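Long-range contact in mannosyl-glycoprotein endo-beta-N-acetylglucosamidase-like domain-containing protein (Pseudomonas protegens, PDB 4KT3), which is a type VI secretion effector, a peptidoglycan glycoside hydrolase captured here in complex with its immunity protein: residues L81-I95 with K107-F121. Sequence-based numbering, arbitrary orientation.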
loop_
_atom_site.group_PDB
_atom_site.type_symbol
_atom_site.label_atom_id
_atom_site.label_comp_id
_atom_site.label_asym_id
_atom_site.label_seq_id
_atom_site.Cartn_x
_atom_site.Cartn_y
_atom_site.Cartn_z
ATOM N N LEU A 81 10.188 11.750 -2.773
ATOM C CA LEU A 81 9.900 12.992 -2.033
ATOM C C LEU A 81 10.066 12.850 -0.520
ATOM O O LEU A 81 9.843 13.810 0.229
ATOM C CB LEU A 81 8.483 13.491 -2.336
ATOM C CG LEU A 81 8.070 13.540 -3.809
ATOM C CD1 LEU A 81 6.660 14.107 -3.942
ATOM C CD2 LEU A 81 9.051 14.338 -4.654
ATOM N N ASN A 82 10.473 11.667 -0.077
ATOM C CA ASN A 82 10.607 11.359 1.349
ATOM C C ASN A 82 9.331 11.630 2.128
ATOM O O ASN A 82 9.378 11.917 3.317
ATOM C CB ASN A 82 11.770 12.125 1.987
ATOM C CG ASN A 82 13.095 11.774 1.379
ATOM O OD1 ASN A 82 13.409 10.605 1.171
ATOM N ND2 ASN A 82 13.898 12.784 1.099
ATOM N N ASN A 83 8.186 11.544 1.457
ATOM C CA ASN A 83 6.924 11.854 2.115
ATOM C C ASN A 83 6.228 10.546 2.442
ATOM O O ASN A 83 5.418 10.050 1.648
ATOM C CB ASN A 83 6.078 12.754 1.217
ATOM C CG ASN A 83 4.765 13.186 1.855
ATOM O OD1 ASN A 83 4.365 12.712 2.922
ATOM N ND2 ASN A 83 4.060 14.085 1.167
ATOM N N TYR A 84 6.562 9.994 3.608
ATOM C CA TYR A 84 6.096 8.655 3.989
ATOM C C TYR A 84 4.702 8.664 4.618
ATOM O O TYR A 84 4.188 7.616 4.984
ATOM C CB TYR A 84 7.118 7.955 4.888
ATOM C CG TYR A 84 8.349 7.499 4.158
ATOM C CD1 TYR A 84 9.370 8.387 3.853
ATOM C CD2 TYR A 84 8.504 6.172 3.782
ATOM C CE1 TYR A 84 10.508 7.966 3.177
ATOM C CE2 TYR A 84 9.628 5.752 3.113
ATOM C CZ TYR A 84 10.624 6.654 2.807
ATOM O OH TYR A 84 11.750 6.228 2.125
ATOM N N PHE A 85 4.079 9.838 4.703
ATOM C CA PHE A 85 2.722 9.949 5.240
ATOM C C PHE A 85 1.771 10.541 4.210
ATOM O O PHE A 85 0.628 10.891 4.528
ATOM C CB PHE A 85 2.759 10.750 6.557
ATOM C CG PHE A 85 3.451 9.996 7.655
ATOM C CD1 PHE A 85 4.836 10.004 7.747
ATOM C CD2 PHE A 85 2.731 9.214 8.546
ATOM C CE1 PHE A 85 5.482 9.260 8.698
ATOM C CE2 PHE A 85 3.385 8.476 9.522
ATOM C CZ PHE A 85 4.763 8.502 9.590
ATOM N N SER A 86 2.256 10.607 2.964
ATOM C CA SER A 86 1.525 11.185 1.835
ATOM C C SER A 86 0.772 12.462 2.212
ATOM O O SER A 86 -0.400 12.642 1.862
ATOM C CB SER A 86 0.575 10.154 1.210
ATOM O OG SER A 86 1.310 9.040 0.736
HETATM N N MSE A 87 1.475 13.349 2.906
HETATM C CA MSE A 87 0.926 14.624 3.334
HETATM C C MSE A 87 0.677 15.522 2.148
HETATM O O MSE A 87 1.566 15.734 1.330
HETATM C CB MSE A 87 1.926 15.348 4.240
HETATM C CG MSE A 87 2.357 14.556 5.449
HETATM SE SE MSE A 87 1.043 14.584 6.873
HETATM C CE MSE A 87 1.244 16.428 7.442
ATOM N N HIS A 88 -0.532 16.069 2.095
ATOM C CA HIS A 88 -0.854 17.128 1.167
ATOM C C HIS A 88 -0.043 18.378 1.509
ATOM O O HIS A 88 0.213 18.682 2.683
ATOM C CB HIS A 88 -2.353 17.456 1.233
ATOM C CG HIS A 88 -3.239 16.381 0.683
ATOM N ND1 HIS A 88 -4.615 16.439 0.759
ATOM C CD2 HIS A 88 -2.946 15.219 0.055
ATOM C CE1 HIS A 88 -5.131 15.363 0.189
ATOM N NE2 HIS A 88 -4.138 14.601 -0.236
ATOM N N ALA A 89 0.368 19.097 0.472
ATOM C CA ALA A 89 1.015 20.387 0.648
ATOM C C ALA A 89 -0.048 21.478 0.780
ATOM O O ALA A 89 -1.104 21.409 0.129
ATOM C CB ALA A 89 1.916 20.681 -0.524
ATOM N N PRO A 90 0.224 22.506 1.594
ATOM C CA PRO A 90 1.455 22.688 2.367
ATOM C C PRO A 90 1.429 21.942 3.690
ATOM O O PRO A 90 0.370 21.823 4.306
ATOM C CB PRO A 90 1.500 24.198 2.608
ATOM C CG PRO A 90 0.041 24.618 2.640
ATOM C CD PRO A 90 -0.674 23.677 1.685
ATOM N N ALA A 91 2.595 21.450 4.110
ATOM C CA ALA A 91 2.729 20.748 5.376
ATOM C C ALA A 91 3.914 21.346 6.123
ATOM O O ALA A 91 4.864 21.813 5.497
ATOM C CB ALA A 91 2.952 19.274 5.137
ATOM N N PRO A 92 3.855 21.359 7.464
ATOM C CA PRO A 92 5.012 21.845 8.219
ATOM C C PRO A 92 6.264 21.064 7.851
ATOM O O PRO A 92 6.202 19.847 7.608
ATOM C CB PRO A 92 4.626 21.584 9.678
ATOM C CG PRO A 92 3.141 21.456 9.680
ATOM C CD PRO A 92 2.770 20.891 8.343
ATOM N N LEU A 93 7.386 21.778 7.816
ATOM C CA LEU A 93 8.712 21.208 7.543
ATOM C C LEU A 93 8.943 20.830 6.084
ATOM O O LEU A 93 10.015 20.333 5.741
ATOM C CB LEU A 93 9.034 20.012 8.462
ATOM C CG LEU A 93 8.996 20.249 9.973
ATOM C CD1 LEU A 93 8.910 18.926 10.731
ATOM C CD2 LEU A 93 10.224 21.060 10.414
ATOM N N GLN A 94 7.978 21.069 5.204
ATOM C CA GLN A 94 8.210 20.699 3.804
ATOM C C GLN A 94 9.336 21.539 3.182
ATOM O O GLN A 94 9.563 22.703 3.571
ATOM C CB GLN A 94 6.935 20.818 2.964
ATOM C CG GLN A 94 6.546 22.243 2.574
ATOM C CD GLN A 94 5.323 22.266 1.691
ATOM O OE1 GLN A 94 4.381 21.503 1.904
ATOM N NE2 GLN A 94 5.330 23.138 0.683
ATOM N N ILE A 95 10.022 20.951 2.201
ATOM C CA ILE A 95 11.071 21.655 1.472
ATOM C C ILE A 95 10.621 21.964 0.040
ATOM O O ILE A 95 11.354 22.574 -0.736
ATOM C CB ILE A 95 12.404 20.865 1.457
ATOM C CG1 ILE A 95 12.234 19.515 0.748
ATOM C CG2 ILE A 95 12.916 20.662 2.881
ATOM C CD1 ILE A 95 13.542 18.783 0.494
ATOM N N LYS A 107 -1.477 19.161 -4.405
ATOM C CA LYS A 107 -0.048 18.919 -4.366
ATOM C C LYS A 107 0.297 18.119 -3.122
ATOM O O LYS A 107 -0.409 18.188 -2.117
ATOM C CB LYS A 107 0.717 20.238 -4.386
ATOM C CG LYS A 107 0.539 21.024 -5.677
ATOM C CD LYS A 107 1.610 22.088 -5.805
ATOM C CE LYS A 107 1.381 22.992 -6.997
ATOM N NZ LYS A 107 2.436 24.041 -7.064
ATOM N N VAL A 108 1.370 17.340 -3.211
ATOM C CA VAL A 108 1.911 16.644 -2.052
ATOM C C VAL A 108 3.257 17.243 -1.665
ATOM O O VAL A 108 4.022 17.729 -2.509
ATOM C CB VAL A 108 2.053 15.114 -2.266
ATOM C CG1 VAL A 108 0.677 14.471 -2.432
ATOM C CG2 VAL A 108 2.923 14.801 -3.469
ATOM N N ALA A 109 3.531 17.201 -0.376
ATOM C CA ALA A 109 4.740 17.792 0.176
ATOM C C ALA A 109 5.986 16.971 -0.138
ATOM O O ALA A 109 5.920 15.755 -0.323
ATOM C CB ALA A 109 4.591 17.922 1.670
ATOM N N LYS A 110 7.125 17.663 -0.168
ATOM C CA LYS A 110 8.440 17.026 -0.213
ATOM C C LYS A 110 9.134 17.310 1.117
ATOM O O LYS A 110 8.966 18.394 1.678
ATOM C CB LYS A 110 9.294 17.622 -1.333
ATOM C CG LYS A 110 8.664 17.632 -2.698
ATOM C CD LYS A 110 9.632 18.206 -3.727
ATOM C CE LYS A 110 9.068 18.104 -5.135
ATOM N NZ LYS A 110 10.075 18.464 -6.174
ATOM N N PHE A 111 9.906 16.340 1.601
ATOM C CA PHE A 111 10.669 16.469 2.841
ATOM C C PHE A 111 12.135 16.068 2.680
ATOM O O PHE A 111 12.520 15.441 1.687
ATOM C CB PHE A 111 10.043 15.610 3.941
ATOM C CG PHE A 111 8.637 15.986 4.266
ATOM C CD1 PHE A 111 8.380 17.056 5.103
ATOM C CD2 PHE A 111 7.570 15.293 3.718
ATOM C CE1 PHE A 111 7.095 17.425 5.386
ATOM C CE2 PHE A 111 6.282 15.654 4.009
ATOM C CZ PHE A 111 6.038 16.728 4.838
ATOM N N ASP A 112 12.941 16.390 3.690
ATOM C CA ASP A 112 14.354 15.995 3.706
ATOM C C ASP A 112 14.566 14.515 4.012
ATOM O O ASP A 112 15.609 13.948 3.659
ATOM C CB ASP A 112 15.122 16.813 4.744
ATOM C CG ASP A 112 15.538 18.181 4.244
ATOM O OD1 ASP A 112 15.894 18.326 3.060
ATOM O OD2 ASP A 112 15.529 19.121 5.069
ATOM N N SER A 113 13.594 13.890 4.668
ATOM C CA SER A 113 13.777 12.534 5.180
ATOM C C SER A 113 12.472 11.962 5.710
ATOM O O SER A 113 11.526 12.701 5.959
ATOM C CB SER A 113 14.771 12.557 6.328
ATOM O OG SER A 113 14.249 13.307 7.415
ATOM N N PHE A 114 12.449 10.648 5.897
ATOM C CA PHE A 114 11.352 9.957 6.569
ATOM C C PHE A 114 11.054 10.678 7.882
ATOM O O PHE A 114 9.899 11.003 8.182
ATOM C CB PHE A 114 11.737 8.490 6.845
ATOM C CG PHE A 114 10.691 7.717 7.592
ATOM C CD1 PHE A 114 10.490 7.925 8.945
ATOM C CD2 PHE A 114 9.930 6.763 6.950
ATOM C CE1 PHE A 114 9.513 7.216 9.645
ATOM C CE2 PHE A 114 8.946 6.056 7.635
ATOM C CZ PHE A 114 8.732 6.284 8.985
ATOM N N GLN A 115 12.107 10.938 8.655
ATOM C CA GLN A 115 11.961 11.517 9.977
ATOM C C GLN A 115 11.213 12.849 9.898
ATOM O O GLN A 115 10.298 13.107 10.701
ATOM C CB GLN A 115 13.334 11.727 10.623
ATOM N N LYS A 116 11.598 13.704 8.955
ATOM C CA LYS A 116 10.923 14.993 8.800
ATOM C C LYS A 116 9.465 14.805 8.403
ATOM O O LYS A 116 8.613 15.545 8.872
ATOM C CB LYS A 116 11.629 15.883 7.782
ATOM C CG LYS A 116 12.947 16.429 8.266
ATOM C CD LYS A 116 12.773 17.566 9.232
ATOM C CE LYS A 116 14.150 18.083 9.649
ATOM N NZ LYS A 116 14.109 19.416 10.271
ATOM N N SER A 117 9.167 13.817 7.566
ATOM C CA SER A 117 7.775 13.598 7.178
ATOM C C SER A 117 6.953 13.155 8.391
ATOM O O SER A 117 5.773 13.548 8.520
ATOM C CB SER A 117 7.639 12.637 5.974
ATOM O OG SER A 117 7.788 11.262 6.305
ATOM N N ALA A 118 7.575 12.371 9.278
ATOM C CA ALA A 118 6.909 11.911 10.494
ATOM C C ALA A 118 6.689 13.086 11.455
ATOM O O ALA A 118 5.637 13.194 12.094
ATOM C CB ALA A 118 7.720 10.798 11.171
ATOM N N GLN A 119 7.688 13.954 11.573
ATOM C CA GLN A 119 7.562 15.154 12.399
ATOM C C GLN A 119 6.476 16.098 11.850
ATOM O O GLN A 119 5.792 16.795 12.611
ATOM C CB GLN A 119 8.926 15.859 12.496
ATOM C CG GLN A 119 9.961 15.043 13.271
ATOM C CD GLN A 119 11.349 15.635 13.251
ATOM O OE1 GLN A 119 11.740 16.340 12.332
ATOM N NE2 GLN A 119 12.107 15.339 14.293
ATOM N N SER A 120 6.326 16.111 10.532
ATOM C CA SER A 120 5.301 16.916 9.888
ATOM C C SER A 120 3.922 16.389 10.264
ATOM O O SER A 120 3.024 17.165 10.660
ATOM C CB SER A 120 5.492 16.875 8.380
ATOM O OG SER A 120 4.575 17.739 7.737
ATOM N N PHE A 121 3.746 15.079 10.132
ATOM C CA PHE A 121 2.521 14.420 10.578
ATOM C C PHE A 121 2.221 14.770 12.039
ATOM O O PHE A 121 1.098 15.154 12.380
ATOM C CB PHE A 121 2.617 12.895 10.422
ATOM C CG PHE A 121 1.496 12.174 11.093
ATOM C CD1 PHE A 121 0.252 12.091 10.491
ATOM C CD2 PHE A 121 1.655 11.654 12.354
ATOM C CE1 PHE A 121 -0.802 11.479 11.131
ATOM C CE2 PHE A 121 0.604 11.042 12.997
ATOM C CZ PHE A 121 -0.624 10.950 12.383
HETATM O O HOH W 1 -2.441 20.592 -1.903
HETATM O O HOH W 2 11.994 18.357 5.550
#
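The edge of the F111 ring meets N83 and P92 of the loop 81-95, in a part of a lysozyme-like glucosaminidase fold where this loop packs against strand 108-110 and the start of helix 114-129. P92 O lies 3.4 Å from F111 CE1, and the side-chain amide of N83 stands 86° to the ring plane, its CG near CE2; S117 CA, from F111's own segment, lies 3.8 Å above the ring centre. The amide is fixed at both ends. N83 ND2 donates to M87 O within the amide plane and, tilted from it, to A109 O at 2.9 Å, while N83 OD1 accepts from M87 N; CG anti to the backbone N (chi1 -177°) places the amide where ND2 can make both bonds. M87 O accepts from both N83 ND2 and A109 N. Beside helix 35-54, F114 CD2 rests 3.3 Å above the Y84 ring, offset to its rim, with the planes at 51°, and Y44 stacks on F114. H88 NE2 hydrogen-bonds N70 OD1 of the Putative lipoprotein chain. S117 OG accepts from Y84 N and donates to F114 O; S120 OG donates to P92 O at 2.7 Å, in the carbonyl plane on a lone pair.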